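Local coordinates for iron-regulated transcriptional activator AFT2 (Saccharomyces cerevisiae, PDB 4LMG), which activates genes of the iron regulon when iron is scarce, recognising the 5'-CACCC-3' element in their promoters through its WRKY-GCM1-fold DNA-binding domain, at residues I28-G33 and D110-F115. Numbering follows the deposited sequence.
Sequences IFYPQG and DDYKKF
Tyr30 reaches across to helix 110-121 and sets its ring against those of Tyr112 and Phe115, making two T-shaped pairs. To Tyr112 it offers a face: CD1 of Tyr112 lies 3.7 Å from CE2 of Tyr30, toward the rim of the ring, and the planes stand at 77°. To Phe115 it offers an edge, which meets the face of that ring: CE2 of Tyr30 comes within 3.6 Å of CG of Phe115. The ring centroids are 4.9 Å apart, with planes at 70°. The CD2-CE2 side of Tyr30 is thus used in both pairs. Tyr112 holds CG anti to the backbone N (chi1 179°), which places its CD1 over the face of Tyr30. At the far end of the phenol, OH of Tyr30 sits 3.4 Å from the backbone N of Tyr112, but the angle is too poor for a hydrogen bond, and that N is hydrogen-bonded to OG1 of Thr109 instead. CB of Asp111 flanks the same hydroxyl at 4.0 Å.

Further out, Phe131 of helix 125-139 touches Tyr30 and Tyr112 and makes an edge-to-face pair with Phe115, while Glu135 takes a hydrogen bond with the Tyr112 hydroxyl. Asp111 directs its carboxylate to a salt bridge with Arg51. Gly33, with positive phi, is the C-prime residue of a Schellman motif, with hydrogen bonds from Ile34 N to Phe29 O and from Gly33 N to Tyr30 O. The cluster therefore joins the 3-10 turn that follows on from helix 21-29, which carries the DNA-binding Lys22, to helices 110-121 and 125-139. With its three aromatic residues buried and direct polar bonding absent between the segments, the junction depends on ring packing and dispersion, probably aided by the quadrupoles of the steeply inclined rings.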
# COMPACT_ATOMS: atom_id res chain seq x y z
N ILE A 28 23.21 8.70 3.77
CA ILE A 28 23.81 9.64 2.83
C ILE A 28 22.98 10.91 2.65
O ILE A 28 23.52 12.01 2.59
CB ILE A 28 24.03 9.00 1.45
CG1 ILE A 28 24.96 7.79 1.56
CG2 ILE A 28 24.58 10.02 0.47
CD1 ILE A 28 25.19 7.09 0.25
N PHE A 29 21.67 10.75 2.57
CA PHE A 29 20.82 11.88 2.21
C PHE A 29 20.22 12.66 3.38
O PHE A 29 19.93 13.85 3.25
CB PHE A 29 19.75 11.46 1.20
CG PHE A 29 20.29 11.28 -0.18
CD1 PHE A 29 20.36 12.36 -1.05
CD2 PHE A 29 20.76 10.05 -0.61
CE1 PHE A 29 20.87 12.21 -2.32
CE2 PHE A 29 21.27 9.90 -1.88
CZ PHE A 29 21.33 10.98 -2.74
N TYR A 30 20.05 12.00 4.52
CA TYR A 30 19.57 12.68 5.72
C TYR A 30 20.42 13.92 6.04
O TYR A 30 19.87 14.99 6.30
CB TYR A 30 19.53 11.73 6.92
CG TYR A 30 18.16 11.15 7.20
CD1 TYR A 30 17.01 11.82 6.82
CD2 TYR A 30 18.03 9.94 7.87
CE1 TYR A 30 15.76 11.30 7.08
CE2 TYR A 30 16.79 9.41 8.14
CZ TYR A 30 15.66 10.09 7.74
OH TYR A 30 14.41 9.55 8.01
N PRO A 31 21.75 13.78 6.03
CA PRO A 31 22.59 14.95 6.31
C PRO A 31 22.37 16.08 5.31
O PRO A 31 22.72 17.22 5.60
CB PRO A 31 24.02 14.40 6.18
CG PRO A 31 23.88 12.94 6.47
CD PRO A 31 22.56 12.56 5.87
N GLN A 32 21.79 15.77 4.15
CA GLN A 32 21.55 16.78 3.12
C GLN A 32 20.16 17.40 3.23
O GLN A 32 19.72 18.13 2.35
CB GLN A 32 21.73 16.16 1.73
CG GLN A 32 23.07 15.48 1.52
CD GLN A 32 24.21 16.47 1.36
OE1 GLN A 32 24.16 17.36 0.51
NE2 GLN A 32 25.24 16.32 2.19
N GLY A 33 19.46 17.10 4.32
CA GLY A 33 18.11 17.60 4.51
C GLY A 33 17.13 16.94 3.56
O GLY A 33 16.10 17.51 3.21
N ASP A 110 9.26 10.56 12.91
CA ASP A 110 9.30 9.21 13.47
C ASP A 110 10.28 8.32 12.71
O ASP A 110 10.91 7.44 13.30
CB ASP A 110 7.91 8.59 13.45
CG ASP A 110 7.92 7.12 13.84
OD1 ASP A 110 8.17 6.81 15.02
OD2 ASP A 110 7.67 6.27 12.95
N ASP A 111 10.41 8.54 11.41
CA ASP A 111 11.31 7.72 10.60
C ASP A 111 12.78 8.01 10.90
O ASP A 111 13.61 7.10 10.89
CB ASP A 111 11.00 7.86 9.11
CG ASP A 111 9.93 6.89 8.64
OD1 ASP A 111 10.00 5.70 9.02
OD2 ASP A 111 9.01 7.32 7.91
N TYR A 112 13.10 9.27 11.17
CA TYR A 112 14.46 9.61 11.56
C TYR A 112 14.80 8.96 12.90
O TYR A 112 15.87 8.37 13.06
CB TYR A 112 14.66 11.12 11.66
CG TYR A 112 16.06 11.49 12.09
CD1 TYR A 112 17.13 11.41 11.20
CD2 TYR A 112 16.33 11.91 13.39
CE1 TYR A 112 18.41 11.74 11.58
CE2 TYR A 112 17.61 12.24 13.79
CZ TYR A 112 18.65 12.16 12.88
OH TYR A 112 19.93 12.48 13.26
N LYS A 113 13.89 9.07 13.85
CA LYS A 113 14.09 8.48 15.16
C LYS A 113 14.25 6.97 15.04
O LYS A 113 15.12 6.38 15.69
CB LYS A 113 12.93 8.83 16.10
CG LYS A 113 12.82 10.32 16.38
CD LYS A 113 11.62 10.64 17.25
CE LYS A 113 11.50 12.13 17.50
NZ LYS A 113 12.69 12.67 18.23
N LYS A 114 13.43 6.35 14.20
CA LYS A 114 13.56 4.92 13.94
C LYS A 114 14.87 4.63 13.22
O LYS A 114 15.51 3.61 13.48
CB LYS A 114 12.37 4.42 13.12
CG LYS A 114 11.07 4.33 13.90
CD LYS A 114 9.94 3.79 13.04
CE LYS A 114 8.69 3.56 13.88
NZ LYS A 114 7.54 3.08 13.05
N PHE A 115 15.26 5.52 12.32
CA PHE A 115 16.53 5.41 11.62
C PHE A 115 17.68 5.45 12.62
O PHE A 115 18.63 4.67 12.53
CB PHE A 115 16.68 6.53 10.59
CG PHE A 115 18.10 6.79 10.16
CD1 PHE A 115 18.70 5.99 9.21
CD2 PHE A 115 18.82 7.84 10.69
CE1 PHE A 115 20.01 6.22 8.80
CE2 PHE A 115 20.12 8.09 10.29
CZ PHE A 115 20.72 7.28 9.34